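Local coordinates for CRISPR system Cmr subunit Cmr1-1 (Pyrococcus furiosus, PDB 4W8Z), which binds RNA and, with Cmr6, caps the type III-B Cmr ribonucleoprotein complex, which serves CRISPR immunity against mobile genetic elements, at residues R255-Y259 with E310-I316; Y248-L252 with I316-V321; F185-F191 with V289-G293. All coordinates share one frame; numbering follows the deposited sequence.

Contact 1: residues R255-Y259 with E310-I316; sequences RIKKY and EVRSKHI
Glu-310 reaches the edge of the Arg-255 guanidinium and the hydroxyl end of Tyr-259, two residues one turn apart on helix 237-264, and gives one carboxylate oxygen to each. OE1 of Glu-310 receives NE and NH2 of Arg-255, both at 3.2 Å, in a side-on salt bridge whose two nitrogens converge on a single atom. This oxygen sits at the guanidinium edge, close to its plane, and is met on its anti side, with the two flat groups turned 60° from one another. OE2 of Glu-310 accepts from Tyr-259 OH at 2.5 Å, a shortness that is doubtful; here the carboxylate stands nearly at right angles to the ring. With CG of Glu-310 trans to the backbone N (chi1 -173°) and the rest of its chain extended, the side chain reaches from the loop to the helix. Val-311 CG1 lies 3.6 Å from Tyr-259 CE1. Further along the loop, Ile-316 sets CD1 against the aliphatic part of Arg-255, 3.9 Å from CG, and CG2 against Ile-256 CG1. Arg-255 NH2 also donates to Asn-320 O, and Trp-319 meets the Tyr-259 ring edge-to-face. The contact lays the loop after strand 294-302 against helix 237-264 in the Cmr1-like C-terminal region. The two Arg-255 nitrogens, and Lys-258 NZ nearby (4.3 Å from Glu-310 OE2, too far for a salt bridge), would favour an ionised carboxylate, pinning this loop by charge and apolar contact together.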
loop_
_atom_site.group_PDB
_atom_site.type_symbol
_atom_site.label_atom_id
_atom_site.label_comp_id
_atom_site.label_asym_id
_atom_site.label_seq_id
_atom_site.Cartn_x
_atom_site.Cartn_y
_atom_site.Cartn_z
ATOM N N ARG A 255 19.653 11.166 5.307
ATOM C CA ARG A 255 19.442 11.226 3.870
ATOM C C ARG A 255 19.872 12.579 3.316
ATOM O O ARG A 255 20.588 12.653 2.318
ATOM C CB ARG A 255 17.974 10.956 3.546
ATOM C CG ARG A 255 17.687 10.758 2.084
ATOM C CD ARG A 255 16.223 10.444 1.875
ATOM N NE ARG A 255 16.048 9.282 1.015
ATOM C CZ ARG A 255 14.870 8.774 0.688
ATOM N NH1 ARG A 255 13.758 9.331 1.151
ATOM N NH2 ARG A 255 14.804 7.712 -0.102
ATOM N N ILE A 256 19.431 13.644 3.982
ATOM C CA ILE A 256 19.797 15.009 3.620
ATOM C C ILE A 256 21.315 15.196 3.617
ATOM O O ILE A 256 21.883 15.702 2.651
ATOM C CB ILE A 256 19.156 16.032 4.584
ATOM C CG1 ILE A 256 17.632 15.991 4.464
ATOM C CG2 ILE A 256 19.664 17.430 4.297
ATOM C CD1 ILE A 256 16.917 16.728 5.570
ATOM N N LYS A 257 21.968 14.777 4.696
ATOM C CA LYS A 257 23.415 14.892 4.797
ATOM C C LYS A 257 24.111 14.087 3.702
ATOM O O LYS A 257 25.095 14.538 3.115
ATOM C CB LYS A 257 23.899 14.432 6.176
ATOM C CG LYS A 257 23.641 15.423 7.301
ATOM C CD LYS A 257 24.904 15.642 8.116
ATOM C CE LYS A 257 25.181 14.482 9.060
ATOM N NZ LYS A 257 24.609 14.740 10.415
ATOM N N LYS A 258 23.580 12.901 3.423
ATOM C CA LYS A 258 24.182 11.998 2.449
ATOM C C LYS A 258 24.176 12.595 1.048
ATOM O O LYS A 258 25.178 12.545 0.333
ATOM C CB LYS A 258 23.455 10.650 2.446
ATOM C CG LYS A 258 24.048 9.628 1.492
ATOM C CD LYS A 258 23.560 8.224 1.798
ATOM C CE LYS A 258 22.385 7.821 0.933
ATOM N NZ LYS A 258 22.045 6.378 1.126
ATOM N N TYR A 259 23.048 13.173 0.657
ATOM C CA TYR A 259 22.908 13.647 -0.710
ATOM C C TYR A 259 23.473 15.040 -0.904
ATOM O O TYR A 259 23.732 15.450 -2.035
ATOM C CB TYR A 259 21.445 13.580 -1.138
ATOM C CG TYR A 259 21.104 12.205 -1.641
ATOM C CD1 TYR A 259 21.493 11.807 -2.909
ATOM C CD2 TYR A 259 20.438 11.292 -0.839
ATOM C CE1 TYR A 259 21.212 10.550 -3.376
ATOM C CE2 TYR A 259 20.149 10.024 -1.299
ATOM C CZ TYR A 259 20.541 9.661 -2.570
ATOM O OH TYR A 259 20.266 8.406 -3.048
ATOM N N GLU A 310 16.582 6.928 -6.386
ATOM C CA GLU A 310 16.366 7.504 -5.068
ATOM C C GLU A 310 16.334 9.015 -5.234
ATOM O O GLU A 310 15.926 9.741 -4.338
ATOM C CB GLU A 310 17.457 7.085 -4.076
ATOM C CG GLU A 310 17.186 7.525 -2.635
ATOM C CD GLU A 310 18.181 6.960 -1.641
ATOM O OE1 GLU A 310 17.948 7.093 -0.419
ATOM O OE2 GLU A 310 19.202 6.390 -2.082
ATOM N N VAL A 311 16.743 9.475 -6.409
ATOM C CA VAL A 311 16.853 10.896 -6.690
ATOM C C VAL A 311 15.716 11.411 -7.574
ATOM O O VAL A 311 15.471 10.887 -8.665
ATOM C CB VAL A 311 18.198 11.203 -7.359
ATOM C CG1 VAL A 311 19.276 11.378 -6.308
ATOM C CG2 VAL A 311 18.564 10.076 -8.312
ATOM N N ARG A 312 15.029 12.444 -7.099
ATOM C CA ARG A 312 13.913 13.029 -7.834
ATOM C C ARG A 312 14.012 14.556 -7.848
ATOM O O ARG A 312 14.559 15.154 -6.921
ATOM C CB ARG A 312 12.587 12.574 -7.222
ATOM C CG ARG A 312 11.470 12.392 -8.228
ATOM C CD ARG A 312 11.949 11.634 -9.452
ATOM N NE ARG A 312 10.898 11.486 -10.452
ATOM C CZ ARG A 312 10.416 12.484 -11.186
ATOM N NH1 ARG A 312 10.882 13.718 -11.030
ATOM N NH2 ARG A 312 9.461 12.252 -12.078
ATOM N N SER A 313 13.491 15.190 -8.897
ATOM C CA SER A 313 13.573 16.646 -9.005
ATOM C C SER A 313 12.422 17.309 -8.254
ATOM O O SER A 313 11.605 18.028 -8.831
ATOM C CB SER A 313 13.582 17.090 -10.466
ATOM O OG SER A 313 12.343 16.811 -11.082
ATOM N N LYS A 314 12.374 17.046 -6.955
ATOM C CA LYS A 314 11.424 17.669 -6.048
ATOM C C LYS A 314 12.110 17.763 -4.691
ATOM O O LYS A 314 13.272 17.384 -4.569
ATOM C CB LYS A 314 10.127 16.863 -5.977
ATOM C CG LYS A 314 10.338 15.374 -5.782
ATOM C CD LYS A 314 9.065 14.601 -6.034
ATOM C CE LYS A 314 9.231 13.150 -5.628
ATOM N NZ LYS A 314 8.054 12.337 -6.018
ATOM N N HIS A 315 11.419 18.259 -3.672
ATOM C CA HIS A 315 12.056 18.371 -2.365
ATOM C C HIS A 315 12.330 16.988 -1.783
ATOM O O HIS A 315 11.544 16.055 -1.967
ATOM C CB HIS A 315 11.206 19.189 -1.398
ATOM C CG HIS A 315 11.984 19.752 -0.254
ATOM N ND1 HIS A 315 12.305 19.013 0.868
ATOM C CD2 HIS A 315 12.530 20.977 -0.064
ATOM C CE1 HIS A 315 13.003 19.763 1.699
ATOM N NE2 HIS A 315 13.154 20.960 1.159
ATOM N N ILE A 316 13.452 16.870 -1.079
ATOM C CA ILE A 316 13.909 15.585 -0.554
ATOM C C ILE A 316 12.909 14.986 0.440
ATOM O O ILE A 316 12.901 13.776 0.679
ATOM C CB ILE A 316 15.298 15.722 0.115
ATOM C CG1 ILE A 316 15.887 14.341 0.435
ATOM C CG2 ILE A 316 15.215 16.602 1.347
ATOM C CD1 ILE A 316 17.398 14.291 0.396
#

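Contact 2: residues Y248-L252 with I316-V321; sequences YKEYL and IVDWNV
Trans chi1 angles in Tyr-248 (173°), Tyr-251 (177°) and Leu-252 (177°) send all three side chains from one flank of helix 237-264 toward the loop 316-321. Val-321 meets both aromatic rings, a methyl for each: its CG2 lies 3.8 Å from Tyr-248 CE1, and its CG1 lies 4.1 Å from Tyr-251 CE2. Both methyls approach the rings obliquely. At the outer end of the first tyrosine, Tyr-248 OH comes to 3.1 Å from Val-317 O; this carbonyl accepts from Arg-161 NH2. One turn on from Tyr-248, Leu-252 uses its two branches separately. CD1 of Leu-252 rests 3.9 Å from Ile-316 O and 4.3 Å from Ile-316 CG2, whereas CD2 of Leu-252 faces Val-317 CG2, also at 4.3 Å. The contact between the segments is therefore largely apolar, and its helical side is buried. Behind it, the loop folds upon itself: CG1 of Ile-316 lies over one face of the Trp-319 indole, toward the rim, and NE1 of that indole hydrogen-bonds to Lys-314 O. Tyr-251 OH is satisfied beyond the segments, by Asn-324 OD1 and Leu-322 N, and its ring meets Phe-325 edge-to-face. The loop thus runs between several elements of the fold: Val-317 packs on Phe-106 of helix 106-113, helix 237-264 flanks the loop with its Tyr-248, Tyr-251 and Leu-252, and the backbone of Val-321 hydrogen-bonds to Leu-284, where strand 284-291 begins.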
loop_
_atom_site.group_PDB
_atom_site.type_symbol
_atom_site.label_atom_id
_atom_site.label_comp_id
_atom_site.label_asym_id
_atom_site.label_seq_id
_atom_site.Cartn_x
_atom_site.Cartn_y
_atom_site.Cartn_z
ATOM N N TYR A 248 11.415 7.801 10.615
ATOM C CA TYR A 248 11.519 8.520 9.351
ATOM C C TYR A 248 12.245 9.853 9.509
ATOM O O TYR A 248 12.883 10.333 8.573
ATOM C CB TYR A 248 10.133 8.752 8.742
ATOM C CG TYR A 248 10.166 9.647 7.526
ATOM C CD1 TYR A 248 10.608 9.168 6.298
ATOM C CD2 TYR A 248 9.779 10.978 7.611
ATOM C CE1 TYR A 248 10.652 9.987 5.185
ATOM C CE2 TYR A 248 9.820 11.804 6.506
ATOM C CZ TYR A 248 10.255 11.305 5.295
ATOM O OH TYR A 248 10.292 12.139 4.197
ATOM N N LYS A 249 12.148 10.454 10.690
ATOM C CA LYS A 249 12.818 11.723 10.941
ATOM C C LYS A 249 14.331 11.539 10.905
ATOM O O LYS A 249 15.054 12.367 10.353
ATOM C CB LYS A 249 12.384 12.304 12.286
ATOM C CG LYS A 249 12.965 13.672 12.600
ATOM C CD LYS A 249 12.721 14.039 14.055
ATOM C CE LYS A 249 13.413 15.339 14.435
ATOM N NZ LYS A 249 13.379 15.581 15.912
ATOM N N GLU A 250 14.800 10.438 11.488
ATOM C CA GLU A 250 16.226 10.143 11.522
ATOM C C GLU A 250 16.709 9.658 10.163
ATOM O O GLU A 250 17.813 9.995 9.728
ATOM C CB GLU A 250 16.534 9.102 12.604
ATOM C CG GLU A 250 17.997 8.661 12.676
ATOM C CD GLU A 250 18.968 9.784 13.050
ATOM O OE1 GLU A 250 18.525 10.907 13.385
ATOM O OE2 GLU A 250 20.194 9.533 13.010
ATOM N N TYR A 251 15.869 8.868 9.500
ATOM C CA TYR A 251 16.129 8.401 8.140
ATOM C C TYR A 251 16.324 9.582 7.197
ATOM O O TYR A 251 17.277 9.625 6.423
ATOM C CB TYR A 251 14.975 7.520 7.671
ATOM C CG TYR A 251 15.060 7.009 6.249
ATOM C CD1 TYR A 251 15.989 6.044 5.885
ATOM C CD2 TYR A 251 14.174 7.461 5.277
ATOM C CE1 TYR A 251 16.048 5.559 4.590
ATOM C CE2 TYR A 251 14.226 6.980 3.982
ATOM C CZ TYR A 251 15.164 6.033 3.647
ATOM O OH TYR A 251 15.210 5.555 2.359
ATOM N N LEU A 252 15.419 10.549 7.289
ATOM C CA LEU A 252 15.482 11.753 6.470
ATOM C C LEU A 252 16.677 12.626 6.842
ATOM O O LEU A 252 17.283 13.257 5.978
ATOM C CB LEU A 252 14.183 12.550 6.608
ATOM C CG LEU A 252 14.072 13.893 5.889
ATOM C CD1 LEU A 252 14.098 13.702 4.381
ATOM C CD2 LEU A 252 12.808 14.614 6.328
ATOM N N ILE A 316 13.452 16.870 -1.079
ATOM C CA ILE A 316 13.909 15.585 -0.554
ATOM C C ILE A 316 12.909 14.986 0.440
ATOM O O ILE A 316 12.901 13.776 0.679
ATOM C CB ILE A 316 15.298 15.722 0.115
ATOM C CG1 ILE A 316 15.887 14.341 0.435
ATOM C CG2 ILE A 316 15.215 16.602 1.347
ATOM C CD1 ILE A 316 17.398 14.291 0.396
ATOM N N VAL A 317 12.047 15.832 0.996
ATOM C CA VAL A 317 11.005 15.362 1.900
ATOM C C VAL A 317 9.955 14.552 1.136
ATOM O O VAL A 317 9.230 13.750 1.722
ATOM C CB VAL A 317 10.329 16.540 2.646
ATOM C CG1 VAL A 317 9.408 17.320 1.719
ATOM C CG2 VAL A 317 9.567 16.033 3.860
ATOM N N ASP A 318 9.892 14.753 -0.178
ATOM C CA ASP A 318 8.907 14.070 -1.012
ATOM C C ASP A 318 9.488 12.825 -1.675
ATOM O O ASP A 318 8.767 12.073 -2.335
ATOM C CB ASP A 318 8.357 15.016 -2.082
ATOM C CG ASP A 318 7.442 16.088 -1.508
ATOM O OD1 ASP A 318 6.742 15.815 -0.505
ATOM O OD2 ASP A 318 7.417 17.208 -2.069
ATOM N N TRP A 319 10.790 12.613 -1.509
ATOM C CA TRP A 319 11.444 11.442 -2.084
ATOM C C TRP A 319 10.855 10.161 -1.500
ATOM O O TRP A 319 10.563 10.095 -0.306
ATOM C CB TRP A 319 12.956 11.498 -1.842
ATOM C CG TRP A 319 13.668 12.521 -2.689
ATOM C CD1 TRP A 319 13.096 13.533 -3.413
ATOM C CD2 TRP A 319 15.081 12.625 -2.909
ATOM N NE1 TRP A 319 14.065 14.262 -4.057
ATOM C CE2 TRP A 319 15.292 13.723 -3.768
ATOM C CE3 TRP A 319 16.190 11.900 -2.457
ATOM C CZ2 TRP A 319 16.565 14.105 -4.192
ATOM C CZ3 TRP A 319 17.451 12.277 -2.885
ATOM C CH2 TRP A 319 17.628 13.372 -3.737
ATOM N N ASN A 320 10.664 9.152 -2.344
ATOM C CA ASN A 320 10.175 7.851 -1.894
ATOM C C ASN A 320 11.001 7.263 -0.757
ATOM O O ASN A 320 12.220 7.439 -0.704
ATOM C CB ASN A 320 10.159 6.852 -3.051
ATOM C CG ASN A 320 9.090 7.156 -4.070
ATOM O OD1 ASN A 320 8.135 7.877 -3.787
ATOM N ND2 ASN A 320 9.233 6.592 -5.262
ATOM N N VAL A 321 10.331 6.554 0.147
ATOM C CA VAL A 321 11.017 5.811 1.196
ATOM C C VAL A 321 11.444 4.446 0.655
ATOM O O VAL A 321 10.621 3.700 0.127
ATOM C CB VAL A 321 10.127 5.636 2.438
ATOM C CG1 VAL A 321 10.819 4.771 3.473
ATOM C CG2 VAL A 321 9.772 6.996 3.024
#

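Contact 3: residues F185-F191 with V289-G293; sequences FNSIDEF and VEIGG
Phe-185 O accepts from Gly-292 N at 2.7 Å, a nearly straight bond (169° at the hydrogen) lying in the carbonyl plane, and so ties the approach to helix 188-206 to the turn of a beta hairpin. The hairpin joins strands 284-291 and 294-302 within the C-terminal half of this RAMP protein; Gly-292 and Gly-293 both have positive phi, as in a type I' turn. Ile-291 carries much of the apolar contact. Its chi1 of -48° places CG1 beside the backbone N and CG2 anti to it; CG2 lies against Ser-187 C, just before the helix, at 3.5 Å, while CD1 of Ile-291 reaches Ile-188 CG1 at 4.1 Å. Two residues earlier on the strand, Val-289 CG2 touches the Phe-185 ring at its edge, 4.1 Å from CD2, and lies 4.2 Å from Phe-191 CE2. The two phenylalanines also meet each other, Phe-185 CE2 standing over the centre of the Phe-191 ring. Ser-187 is the N-cap: its OG accepts from Glu-190 N (3.1 Å), and Glu-190 OE1 in turn takes Asn-186 N, fixing the bend before the helix. Trp-147 and Leu-152 of helix 136-152 pack on Phe-185 and Phe-191 respectively, and Val-230 of strand 226-231 on Val-289, so the contact joins N-terminal and C-terminal parts of the chain. A water completes the polar edge, donating to Phe-185 O at 3.2 Å and accepting weakly from Gly-293 N.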
loop_
_atom_site.group_PDB
_atom_site.type_symbol
_atom_site.label_atom_id
_atom_site.label_comp_id
_atom_site.label_asym_id
_atom_site.label_seq_id
_atom_site.Cartn_x
_atom_site.Cartn_y
_atom_site.Cartn_z
ATOM N N PHE A 185 -7.502 -10.795 10.689
ATOM C CA PHE A 185 -6.392 -11.623 11.143
ATOM C C PHE A 185 -6.417 -11.774 12.665
ATOM O O PHE A 185 -6.293 -10.791 13.399
ATOM C CB PHE A 185 -5.051 -11.027 10.693
ATOM C CG PHE A 185 -4.894 -10.929 9.203
ATOM C CD1 PHE A 185 -5.245 -11.986 8.380
ATOM C CD2 PHE A 185 -4.390 -9.774 8.624
ATOM C CE1 PHE A 185 -5.096 -11.893 6.998
ATOM C CE2 PHE A 185 -4.239 -9.672 7.247
ATOM C CZ PHE A 185 -4.596 -10.731 6.432
ATOM N N ASN A 186 -6.579 -13.009 13.133
ATOM C CA ASN A 186 -6.565 -13.292 14.564
ATOM C C ASN A 186 -5.155 -13.540 15.083
ATOM O O ASN A 186 -4.884 -13.389 16.272
ATOM C CB ASN A 186 -7.455 -14.494 14.875
ATOM C CG ASN A 186 -8.924 -14.133 14.908
ATOM O OD1 ASN A 186 -9.299 -12.994 14.644
ATOM N ND2 ASN A 186 -9.764 -15.103 15.235
ATOM N N SER A 187 -4.261 -13.926 14.182
ATOM C CA SER A 187 -2.867 -14.146 14.534
ATOM C C SER A 187 -1.978 -13.784 13.356
ATOM O O SER A 187 -2.465 -13.604 12.242
ATOM C CB SER A 187 -2.633 -15.596 14.938
ATOM O OG SER A 187 -2.725 -16.442 13.807
ATOM N N ILE A 188 -0.674 -13.684 13.600
ATOM C CA ILE A 188 0.286 -13.434 12.531
ATOM C C ILE A 188 0.341 -14.645 11.606
ATOM O O ILE A 188 0.568 -14.518 10.400
ATOM C CB ILE A 188 1.694 -13.120 13.095
ATOM C CG1 ILE A 188 1.663 -11.805 13.879
ATOM C CG2 ILE A 188 2.739 -13.047 11.982
ATOM C CD1 ILE A 188 3.034 -11.284 14.269
ATOM N N ASP A 189 0.113 -15.824 12.174
ATOM C CA ASP A 189 0.136 -17.053 11.393
ATOM C C ASP A 189 -1.017 -17.124 10.394
ATOM O O ASP A 189 -0.853 -17.656 9.299
ATOM C CB ASP A 189 0.113 -18.271 12.314
ATOM C CG ASP A 189 1.468 -18.556 12.932
ATOM O OD1 ASP A 189 2.493 -18.130 12.354
ATOM O OD2 ASP A 189 1.510 -19.216 13.993
ATOM N N GLU A 190 -2.178 -16.591 10.768
ATOM C CA GLU A 190 -3.295 -16.500 9.833
ATOM C C GLU A 190 -2.922 -15.604 8.656
ATOM O O GLU A 190 -3.300 -15.871 7.513
ATOM C CB GLU A 190 -4.552 -15.967 10.520
ATOM C CG GLU A 190 -5.389 -17.038 11.201
ATOM C CD GLU A 190 -6.669 -16.487 11.806
ATOM O OE1 GLU A 190 -6.905 -15.265 11.696
ATOM O OE2 GLU A 190 -7.436 -17.277 12.391
ATOM N N PHE A 191 -2.181 -14.541 8.953
ATOM C CA PHE A 191 -1.678 -13.623 7.940
ATOM C C PHE A 191 -0.723 -14.367 6.999
ATOM O O PHE A 191 -0.876 -14.312 5.778
ATOM C CB PHE A 191 -0.980 -12.433 8.614
ATOM C CG PHE A 191 -0.802 -11.226 7.728
ATOM C CD1 PHE A 191 -1.097 -11.276 6.375
ATOM C CD2 PHE A 191 -0.331 -10.035 8.259
ATOM C CE1 PHE A 191 -0.925 -10.163 5.569
ATOM C CE2 PHE A 191 -0.160 -8.920 7.462
ATOM C CZ PHE A 191 -0.457 -8.982 6.116
ATOM N N VAL A 289 -1.767 -2.513 10.236
ATOM C CA VAL A 289 -2.611 -3.689 10.111
ATOM C C VAL A 289 -3.147 -4.079 11.489
ATOM O O VAL A 289 -2.450 -3.950 12.498
ATOM C CB VAL A 289 -1.841 -4.877 9.466
ATOM C CG1 VAL A 289 -0.649 -5.297 10.331
ATOM C CG2 VAL A 289 -2.774 -6.062 9.191
ATOM N N GLU A 290 -4.394 -4.531 11.534
ATOM C CA GLU A 290 -4.970 -5.007 12.786
ATOM C C GLU A 290 -4.880 -6.529 12.886
ATOM O O GLU A 290 -5.386 -7.254 12.027
ATOM C CB GLU A 290 -6.420 -4.545 12.916
ATOM C CG GLU A 290 -7.083 -4.971 14.213
ATOM C CD GLU A 290 -8.394 -4.248 14.455
ATOM O OE1 GLU A 290 -8.441 -3.017 14.235
ATOM O OE2 GLU A 290 -9.377 -4.911 14.854
ATOM N N ILE A 291 -4.211 -7.000 13.935
ATOM C CA ILE A 291 -4.064 -8.430 14.187
ATOM C C ILE A 291 -4.496 -8.754 15.611
ATOM O O ILE A 291 -3.937 -8.220 16.571
ATOM C CB ILE A 291 -2.608 -8.909 13.980
ATOM C CG1 ILE A 291 -2.052 -8.386 12.654
ATOM C CG2 ILE A 291 -2.537 -10.423 14.024
ATOM C CD1 ILE A 291 -0.584 -8.684 12.444
ATOM N N GLY A 292 -5.495 -9.618 15.751
ATOM C CA GLY A 292 -6.005 -9.968 17.062
ATOM C C GLY A 292 -6.582 -8.767 17.795
ATOM O O GLY A 292 -6.516 -8.685 19.020
ATOM N N GLY A 293 -7.143 -7.826 17.044
ATOM C CA GLY A 293 -7.750 -6.646 17.634
ATOM C C GLY A 293 -6.749 -5.635 18.160
ATOM O O GLY A 293 -7.103 -4.757 18.948
HETATM O O HOH W 1 -8.593 -8.949 14.587
#

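In the fold
From the N terminus, the chain first reaches 185-191, at the start of helix 188-206, then passes down helix 237-264 through 248-252 and 255-259. Strand 284-291 returns to 185-191 and closes contact 3. The loop beyond strand 294-302 then comes back to the helix, closing contact 1 at 310-316 and contact 2 at 316-321, so that contact 1 is nested within contact 2 and contact 3 crosses both. Contacts 1 and 2 share Ile-316 and lie about 8 Å apart between centres, fastening one loop along a single helix. Contact 3, its centre about 36 Å from that of contact 1, ties the C-terminal hairpin to helix 188-206.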